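Local coordinates for protein tryptophan halogenase (Shewanella frigidimarina, PDB 2PYX) that probably acts as a flavin-dependent monooxygenase of the tryptophan halogenase family, binding FAD to support halogenation of an aromatic substrate such as tryptophan, at residues W63-S68 against L367-A372; P126-L129 against Q134-F137. All blocks are in the same frame, centred on the assembly; numbering follows the deposited sequence. Where two conformers were deposited one is given.

Contact 1: residues W63-S68 against L367-A372; sequences WPSMRS and LIEWTA
Ser-65 and Glu-369 join two helices that are remote in sequence, an example of one buried carboxylate gathering several polar groups. The direct hydrogen bond runs from Ser-65 OG to Glu-369 OE2 at 2.6 Å; the hydroxyl meets the syn side of the oxygen, 30° out of the carboxylate plane. A water extends the grip: it accepts from the backbone N of Trp-63 at 2.8 Å and donates to Glu-369 OE2 at 2.7 Å. The other oxygen, OE1, is hydrogen-bonded by Thr-69 OG1, so each carboxylate oxygen has a hydroxyl partner, Ser-65 for OE2 and Thr-69 for OE1. The Glu-369 chain is straight beyond CG (chi2 180°), which carries the carboxylate across to the opposing helix, whose nearest CA, that of Met-66, lies 7.6 Å from its own. Met-66, a selenomethionine bent at chi2 and chi3, adds a van der Waals contact: its terminal methyl CE lies 3.9 Å from the carboxylate carbon, Glu-369 CD, and the two side chains cross obliquely. Ile-368 packs on Thr-17 and Ala-18 of helix 16-31, which belong to the predicted FAD site. The arrangement thus ties helix 65-73 to helix 363-377 beside the probable flavin pocket of a Rossmann-type halogenase.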
loop_
_atom_site.group_PDB
_atom_site.type_symbol
_atom_site.label_atom_id
_atom_site.label_comp_id
_atom_site.label_asym_id
_atom_site.label_seq_id
_atom_site.Cartn_x
_atom_site.Cartn_y
_atom_site.Cartn_z
ATOM N N TRP A 63 -2.781 3.585 1.357
ATOM C CA TRP A 63 -4.204 3.283 1.201
ATOM C C TRP A 63 -4.954 4.202 2.185
ATOM O O TRP A 63 -4.347 4.861 3.028
ATOM C CB TRP A 63 -4.508 1.758 1.392
ATOM C CG TRP A 63 -4.237 0.970 0.122
ATOM C CD1 TRP A 63 -3.011 0.713 -0.431
ATOM C CD2 TRP A 63 -5.205 0.399 -0.778
ATOM N NE1 TRP A 63 -3.159 0.008 -1.602
ATOM C CE2 TRP A 63 -4.489 -0.204 -1.835
ATOM C CE3 TRP A 63 -6.598 0.320 -0.787
ATOM C CZ2 TRP A 63 -5.126 -0.820 -2.906
ATOM C CZ3 TRP A 63 -7.215 -0.324 -1.820
ATOM C CH2 TRP A 63 -6.497 -0.889 -2.858
ATOM N N PRO A 64 -6.278 4.229 2.073
ATOM C CA PRO A 64 -7.050 5.036 3.005
ATOM C C PRO A 64 -6.940 4.635 4.458
ATOM O O PRO A 64 -7.241 5.454 5.322
ATOM C CB PRO A 64 -8.478 4.856 2.508
ATOM C CG PRO A 64 -8.355 4.528 1.041
ATOM C CD PRO A 64 -7.103 3.679 0.980
ATOM N N SER A 65 -6.508 3.406 4.716
ATOM C CA SER A 65 -6.225 2.945 6.070
ATOM C C SER A 65 -5.292 3.892 6.829
ATOM O O SER A 65 -5.392 4.017 8.064
ATOM C CB SER A 65 -5.609 1.556 6.002
ATOM O OG SER A 65 -4.519 1.539 5.090
HETATM N N MSE A 66 -4.429 4.609 6.103
HETATM C CA MSE A 66 -3.438 5.451 6.743
HETATM C C MSE A 66 -4.105 6.589 7.501
HETATM O O MSE A 66 -3.579 7.051 8.510
HETATM C CB MSE A 66 -2.456 5.999 5.731
HETATM C CG MSE A 66 -1.263 6.701 6.357
HETATM SE SE MSE A 66 -0.214 5.648 7.635
HETATM C CE MSE A 66 0.692 4.526 6.363
ATOM N N ARG A 67 -5.272 7.025 7.038
ATOM C CA ARG A 67 -6.019 8.034 7.817
ATOM C C ARG A 67 -6.322 7.527 9.226
ATOM O O ARG A 67 -6.146 8.263 10.228
ATOM C CB ARG A 67 -7.315 8.439 7.102
ATOM C CG ARG A 67 -7.152 9.109 5.750
ATOM C CD ARG A 67 -8.497 9.524 5.113
ATOM N NE ARG A 67 -9.299 8.353 4.809
ATOM C CZ ARG A 67 -10.231 7.830 5.599
ATOM N NH1 ARG A 67 -10.564 8.426 6.725
ATOM N NH2 ARG A 67 -10.849 6.718 5.236
ATOM N N SER A 68 -6.730 6.258 9.300
ATOM C CA SER A 68 -7.039 5.627 10.582
ATOM C C SER A 68 -5.791 5.401 11.421
ATOM O O SER A 68 -5.797 5.673 12.599
ATOM C CB SER A 68 -7.806 4.325 10.391
ATOM O OG SER A 68 -8.003 3.693 11.636
ATOM N N LEU A 367 0.546 -3.313 4.375
ATOM C CA LEU A 367 0.935 -4.527 5.129
ATOM C C LEU A 367 1.540 -4.163 6.493
ATOM O O LEU A 367 1.298 -4.863 7.476
ATOM C CB LEU A 367 1.907 -5.375 4.337
ATOM C CG LEU A 367 1.300 -6.171 3.183
ATOM C CD1 LEU A 367 2.392 -6.665 2.218
ATOM C CD2 LEU A 367 0.489 -7.323 3.797
ATOM N N ILE A 368 2.347 -3.107 6.550
ATOM C CA ILE A 368 2.855 -2.632 7.820
ATOM C C ILE A 368 1.679 -2.306 8.774
ATOM O O ILE A 368 1.632 -2.740 9.950
ATOM C CB ILE A 368 3.801 -1.429 7.621
ATOM C CG1 ILE A 368 5.136 -1.909 7.062
ATOM C CG2 ILE A 368 4.005 -0.687 8.919
ATOM C CD1 ILE A 368 5.977 -0.769 6.455
ATOM N N GLU A 369 0.720 -1.522 8.282
ATOM C CA GLU A 369 -0.437 -1.138 9.096
ATOM C C GLU A 369 -1.214 -2.383 9.523
ATOM O O GLU A 369 -1.652 -2.456 10.650
ATOM C CB GLU A 369 -1.359 -0.248 8.278
ATOM C CG GLU A 369 -0.856 1.119 7.866
ATOM C CD GLU A 369 -1.962 1.786 7.060
ATOM O OE1 GLU A 369 -2.847 2.377 7.675
ATOM O OE2 GLU A 369 -1.981 1.655 5.815
ATOM N N TRP A 370 -1.442 -3.320 8.605
ATOM C CA TRP A 370 -2.207 -4.513 8.937
ATOM C C TRP A 370 -1.478 -5.285 10.031
ATOM O O TRP A 370 -2.071 -5.691 11.017
ATOM C CB TRP A 370 -2.454 -5.433 7.704
ATOM C CG TRP A 370 -3.027 -6.704 8.172
ATOM C CD1 TRP A 370 -4.340 -6.924 8.558
ATOM C CD2 TRP A 370 -2.327 -7.925 8.447
ATOM N NE1 TRP A 370 -4.481 -8.198 9.029
ATOM C CE2 TRP A 370 -3.274 -8.847 8.970
ATOM C CE3 TRP A 370 -1.014 -8.356 8.279
ATOM C CZ2 TRP A 370 -2.912 -10.128 9.379
ATOM C CZ3 TRP A 370 -0.679 -9.642 8.653
ATOM C CH2 TRP A 370 -1.624 -10.513 9.208
ATOM N N THR A 371 -0.184 -5.517 9.846
ATOM C CA THR A 371 0.500 -6.396 10.762
ATOM C C THR A 371 0.578 -5.759 12.171
ATOM O O THR A 371 0.329 -6.404 13.200
ATOM C CB THR A 371 1.917 -6.767 10.285
ATOM O OG1 THR A 371 1.923 -7.128 8.893
ATOM C CG2 THR A 371 2.421 -7.943 11.105
ATOM N N ALA A 372 0.929 -4.474 12.216
ATOM C CA ALA A 372 1.059 -3.758 13.475
ATOM C C ALA A 372 -0.288 -3.624 14.180
ATOM O O ALA A 372 -0.383 -3.811 15.391
ATOM C CB ALA A 372 1.693 -2.385 13.243
HETATM O O HOH W 1 -1.177 2.289 3.313
#

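Contact 2: residues P126-L129 against Q134-F137; sequences PYWL and QVSF
Val-135 meets the indole of Trp-128 with both its backbone and its side chain, illustrating how a chain that turns back after a short helix can be fastened to a single aromatic residue. Its carbonyl oxygen accepts a hydrogen bond from Trp-128 NE1, at 2.9 Å and with an N-H...O angle of 163°. The oxygen lies almost in the indole plane, whereas the donor stands above the carbonyl plane, 43° out of it. Val-135 CG1 adds an apolar touch at the pyrrole end, 4.0 Å from Trp-128 CD1. The next residue, Ser-136, is the N-cap of helix 137-141: its OG caps the backbone N of Glu-139. The contact thus lies across a helix-loop-helix turn: Trp-128, of helix 125-128, reaches over the short loop to the residues that open helix 137-141. Phe-137 then lies over one face of the indole. Its CB makes a CH-pi contact 3.6 Å from the centroid of the six-membered ring, almost along the ring normal, while its CA lies over the same face toward the rim. With CG anti to the backbone N, the phenyl ring is carried on past the indole, and CD1 comes to 3.7 Å from Trp-128 CE3; the two ring planes are inclined obliquely at 58°. Replacing the indole by the methyl of an alanine is likely to leave the Val-135 carbonyl without its donor and to open a gap against Phe-137 CB. Tyr-470 of helix 462-471 meets both aromatic side chains, and Phe-494 of helix 484-507 touches Trp-128.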
loop_
_atom_site.group_PDB
_atom_site.type_symbol
_atom_site.label_atom_id
_atom_site.label_comp_id
_atom_site.label_asym_id
_atom_site.label_seq_id
_atom_site.Cartn_x
_atom_site.Cartn_y
_atom_site.Cartn_z
ATOM N N PRO A 126 -22.840 -6.064 -11.925
ATOM C CA PRO A 126 -23.557 -6.791 -12.984
ATOM C C PRO A 126 -24.639 -5.970 -13.706
ATOM O O PRO A 126 -24.969 -6.306 -14.843
ATOM C CB PRO A 126 -24.187 -7.981 -12.248
ATOM C CG PRO A 126 -24.224 -7.570 -10.853
ATOM C CD PRO A 126 -23.004 -6.730 -10.626
ATOM N N TYR A 127 -25.166 -4.939 -13.047
ATOM C CA TYR A 127 -26.122 -4.009 -13.686
ATOM C C TYR A 127 -25.459 -3.047 -14.660
ATOM O O TYR A 127 -26.112 -2.549 -15.585
ATOM C CB TYR A 127 -26.940 -3.274 -12.590
ATOM C CG TYR A 127 -27.720 -4.280 -11.764
ATOM C CD1 TYR A 127 -28.995 -4.715 -12.151
ATOM C CD2 TYR A 127 -27.150 -4.886 -10.643
ATOM C CE1 TYR A 127 -29.667 -5.721 -11.433
ATOM C CE2 TYR A 127 -27.832 -5.879 -9.914
ATOM C CZ TYR A 127 -29.108 -6.272 -10.313
ATOM O OH TYR A 127 -29.719 -7.275 -9.570
ATOM N N TRP A 128 -24.171 -2.758 -14.441
ATOM C CA TRP A 128 -23.412 -1.944 -15.361
ATOM C C TRP A 128 -23.015 -2.725 -16.623
ATOM O O TRP A 128 -22.939 -2.177 -17.718
ATOM C CB TRP A 128 -22.164 -1.345 -14.662
ATOM C CG TRP A 128 -21.152 -0.943 -15.655
ATOM C CD1 TRP A 128 -21.129 0.208 -16.389
ATOM C CD2 TRP A 128 -20.064 -1.730 -16.120
ATOM N NE1 TRP A 128 -20.071 0.198 -17.231
ATOM C CE2 TRP A 128 -19.412 -1.000 -17.113
ATOM C CE3 TRP A 128 -19.591 -3.009 -15.794
ATOM C CZ2 TRP A 128 -18.292 -1.491 -17.776
ATOM C CZ3 TRP A 128 -18.480 -3.474 -16.435
ATOM C CH2 TRP A 128 -17.845 -2.739 -17.410
ATOM N N LEU A 129 -22.755 -4.017 -16.458
ATOM C CA LEU A 129 -22.137 -4.812 -17.493
ATOM C C LEU A 129 -22.770 -4.672 -18.896
ATOM O O LEU A 129 -22.040 -4.542 -19.893
ATOM C CB LEU A 129 -22.095 -6.260 -16.986
ATOM C CG LEU A 129 -21.162 -7.244 -17.644
ATOM C CD1 LEU A 129 -19.722 -6.786 -17.578
ATOM C CD2 LEU A 129 -21.361 -8.603 -16.981
ATOM N N GLN A 134 -20.884 1.777 -23.606
ATOM C CA GLN A 134 -21.337 3.160 -23.527
ATOM C C GLN A 134 -20.718 3.997 -22.406
ATOM O O GLN A 134 -20.601 5.211 -22.534
ATOM C CB GLN A 134 -22.850 3.207 -23.409
ATOM C CG GLN A 134 -23.570 2.874 -24.739
ATOM C CD GLN A 134 -23.620 1.382 -25.046
ATOM O OE1 GLN A 134 -23.938 0.587 -24.178
ATOM N NE2 GLN A 134 -23.293 1.005 -26.275
ATOM N N VAL A 135 -20.341 3.360 -21.296
ATOM C CA VAL A 135 -19.793 4.078 -20.161
ATOM C C VAL A 135 -18.852 3.137 -19.399
ATOM O O VAL A 135 -19.116 1.947 -19.334
ATOM C CB VAL A 135 -20.931 4.576 -19.230
ATOM C CG1 VAL A 135 -21.735 3.431 -18.628
ATOM C CG2 VAL A 135 -20.418 5.529 -18.154
ATOM N N SER A 136 -17.770 3.690 -18.853
ATOM C CA SER A 136 -16.830 2.891 -18.061
ATOM C C SER A 136 -17.458 2.479 -16.769
ATOM O O SER A 136 -18.309 3.160 -16.214
ATOM C CB SER A 136 -15.535 3.636 -17.790
ATOM O OG SER A 136 -15.724 4.759 -16.954
ATOM N N PHE A 137 -17.022 1.334 -16.249
ATOM C CA PHE A 137 -17.441 0.919 -14.938
ATOM C C PHE A 137 -17.190 2.019 -13.902
ATOM O O PHE A 137 -18.080 2.381 -13.144
ATOM C CB PHE A 137 -16.710 -0.380 -14.570
ATOM C CG PHE A 137 -17.010 -0.886 -13.186
ATOM C CD1 PHE A 137 -18.301 -1.201 -12.781
ATOM C CD2 PHE A 137 -15.986 -1.035 -12.269
ATOM C CE1 PHE A 137 -18.552 -1.667 -11.491
ATOM C CE2 PHE A 137 -16.218 -1.516 -11.001
ATOM C CZ PHE A 137 -17.496 -1.810 -10.592
#

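Contacts 1 and 2 represent a long-range and a local closure within one chain. Their centres are 31 Å apart and their nearest atoms about 13 Å. Along the sequence, contact 2 is nested inside the loop closed by contact 1: residues 126-137 follow helix 65-73 and precede helix 363-377. The centre of contact 1 lies about 8 Å from that of the chain, the centre of contact 2 about 27 Å. Contact 1 brings together helices separated by almost 300 residues; contact 2, away from the annotated sites, connects consecutive helices and packs against helices 462-471 and 484-507. Contact 1 thus belongs to the interior near the predicted flavin site, and contact 2 to a helical region farther out.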